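Local coordinates for peptidase M16 C-terminal domain-containing protein (Enterococcus faecalis, PDB 3D3Y) that is of unknown function but is related to the M16 family of metallopeptidases and carries a domain of its inactive type, at residues 288-293 and 334-339. Residues are numbered along the deposited sequence; the frame is centred on the assembly and turned at random.
Sequences SKLFMN and STELEN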
loop_
_atom_site.group_PDB
_atom_site.type_symbol
_atom_site.label_atom_id
_atom_site.label_comp_id
_atom_site.label_asym_id
_atom_site.label_seq_id
_atom_site.Cartn_x
_atom_site.Cartn_y
_atom_site.Cartn_z
ATOM N N SER A 288 18.588 16.364 -1.671
ATOM C CA SER A 288 18.772 15.830 -0.328
ATOM C C SER A 288 20.238 15.685 0.033
ATOM O O SER A 288 21.092 15.624 -0.855
ATOM C CB SER A 288 18.100 14.467 -0.186
ATOM O OG SER A 288 18.798 13.478 -0.930
ATOM N N LYS A 289 20.536 15.575 1.330
ATOM C CA LYS A 289 21.937 15.386 1.730
ATOM C C LYS A 289 22.599 14.131 1.176
ATOM O O LYS A 289 23.777 14.168 0.786
ATOM C CB LYS A 289 22.097 15.477 3.266
ATOM C CG LYS A 289 21.736 16.876 3.781
ATOM C CD LYS A 289 22.065 17.070 5.257
ATOM C CE LYS A 289 21.719 18.513 5.691
ATOM N NZ LYS A 289 22.707 19.477 5.165
ATOM N N LEU A 290 21.870 13.019 1.119
ATOM C CA LEU A 290 22.463 11.785 0.596
ATOM C C LEU A 290 22.657 11.856 -0.911
ATOM O O LEU A 290 23.701 11.413 -1.431
ATOM C CB LEU A 290 21.637 10.558 0.997
ATOM C CG LEU A 290 21.433 10.280 2.503
ATOM C CD1 LEU A 290 20.652 9.003 2.668
ATOM C CD2 LEU A 290 22.782 10.185 3.258
ATOM N N PHE A 291 21.673 12.423 -1.629
ATOM C CA PHE A 291 21.872 12.598 -3.088
ATOM C C PHE A 291 23.092 13.462 -3.341
ATOM O O PHE A 291 23.989 13.089 -4.107
ATOM C CB PHE A 291 20.632 13.191 -3.785
ATOM C CG PHE A 291 20.651 13.046 -5.302
ATOM C CD1 PHE A 291 19.867 12.071 -5.946
ATOM C CD2 PHE A 291 21.459 13.883 -6.087
ATOM C CE1 PHE A 291 19.888 11.954 -7.378
ATOM C CE2 PHE A 291 21.495 13.765 -7.509
ATOM C CZ PHE A 291 20.709 12.812 -8.143
HETATM N N MSE A 292 23.128 14.615 -2.681
HETATM C CA MSE A 292 24.186 15.592 -2.910
HETATM C C MSE A 292 25.578 15.200 -2.416
HETATM O O MSE A 292 26.570 15.660 -2.956
HETATM C CB MSE A 292 23.787 16.967 -2.333
HETATM C CG MSE A 292 22.526 17.567 -2.979
HETATM SE SE MSE A 292 22.811 17.792 -4.932
HETATM C CE MSE A 292 24.402 18.899 -4.908
ATOM N N ASN A 293 25.667 14.362 -1.398
ATOM C CA ASN A 293 26.964 14.075 -0.778
ATOM C C ASN A 293 27.472 12.658 -0.980
ATOM O O ASN A 293 28.683 12.450 -1.072
ATOM C CB ASN A 293 26.908 14.403 0.718
ATOM C CG ASN A 293 26.858 15.886 0.962
ATOM O OD1 ASN A 293 27.880 16.549 0.903
ATOM N ND2 ASN A 293 25.667 16.421 1.172
ATOM N N SER A 334 25.960 8.087 7.760
ATOM C CA SER A 334 25.972 8.462 9.184
ATOM C C SER A 334 26.363 9.929 9.390
ATOM O O SER A 334 25.759 10.663 10.209
ATOM C CB SER A 334 26.964 7.572 9.950
ATOM O OG SER A 334 27.130 8.068 11.275
ATOM N N THR A 335 27.360 10.371 8.625
ATOM C CA THR A 335 27.783 11.783 8.685
ATOM C C THR A 335 26.669 12.755 8.329
ATOM O O THR A 335 26.460 13.758 9.036
ATOM C CB THR A 335 29.005 12.019 7.802
ATOM O OG1 THR A 335 30.071 11.241 8.350
ATOM C CG2 THR A 335 29.412 13.501 7.824
ATOM N N GLU A 336 25.958 12.463 7.243
ATOM C CA GLU A 336 24.827 13.304 6.862
ATOM C C GLU A 336 23.723 13.289 7.905
ATOM O O GLU A 336 23.117 14.311 8.162
ATOM C CB GLU A 336 24.285 12.936 5.477
ATOM C CG GLU A 336 25.303 13.221 4.332
ATOM C CD GLU A 336 25.913 14.619 4.420
ATOM O OE1 GLU A 336 25.216 15.571 4.837
ATOM O OE2 GLU A 336 27.094 14.787 4.076
ATOM N N LEU A 337 23.471 12.140 8.520
ATOM C CA LEU A 337 22.477 12.096 9.585
ATOM C C LEU A 337 22.892 12.958 10.790
ATOM O O LEU A 337 22.088 13.717 11.345
ATOM C CB LEU A 337 22.171 10.645 9.986
ATOM C CG LEU A 337 21.201 10.426 11.160
ATOM C CD1 LEU A 337 19.846 11.177 10.889
ATOM C CD2 LEU A 337 20.970 8.898 11.325
ATOM N N GLU A 338 24.153 12.856 11.187
ATOM C CA GLU A 338 24.671 13.701 12.236
ATOM C C GLU A 338 24.550 15.192 11.892
ATOM O O GLU A 338 24.222 16.016 12.763
ATOM C CB GLU A 338 26.115 13.329 12.544
ATOM C CG GLU A 338 26.212 11.965 13.268
ATOM C CD GLU A 338 25.293 11.899 14.522
ATOM O OE1 GLU A 338 25.340 12.843 15.353
ATOM O OE2 GLU A 338 24.521 10.904 14.647
ATOM N N ASN A 339 24.798 15.532 10.628
ATOM C CA ASN A 339 24.678 16.912 10.202
ATOM C C ASN A 339 23.276 17.447 10.396
ATOM O O ASN A 339 23.103 18.580 10.846
ATOM C CB ASN A 339 25.111 17.076 8.744
ATOM C CG ASN A 339 26.619 17.050 8.593
ATOM O OD1 ASN A 339 27.358 17.244 9.573
ATOM N ND2 ASN A 339 27.091 16.855 7.357
HETATM O O HOH W 1 25.190 18.249 4.624
#
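Glu-336 of helix 326-341 packs against Lys-289, Leu-290 and Asn-293 of the short helix 289-295. Its CB lies 3.8 Å from the methyl CD2 of Leu-290, and the two side chains run past each other in opposite directions. CG continues over the first turn of the short helix, close to CB and the backbone O of Lys-289. The chain bends at chi2 (-49°), laying the carboxylate beside Lys-289 and over the Asn-293 amide. Glu-336 OE1 sits over the aliphatic part of Lys-289, 3.5 Å from Lys-289 CB. A water 2.7 Å from Glu-336 OE1 bridges it to the ammonium of Lys-289. Lys-289 NZ, 4.7 Å from Glu-336 OE1, also forms a salt bridge with Glu-349 and a hydrogen bond to Lys-344 O. Both helices lie in the half of the chain whose five-stranded mixed sheet includes strands 244-251 and 411-421, consistent with an M16 alpha/beta domain, and helix 272-284 also packs against Leu-290 and Leu-337. Glu-336 OE2 faces the amide of Asn-293, 3.3 Å from Asn-293 CG, the two flat groups stacked with planes 11° apart. The amide's rotation is fixed from its own helix: Asn-293 ND2 donates to a lone pair of Lys-289 O (3.0 Å), an oxygen that also accepts the backbone N-H of Asn-293. From its own helix, Glu-336 OE1 receives a weak bond of 3.4 Å from Asn-339 ND2.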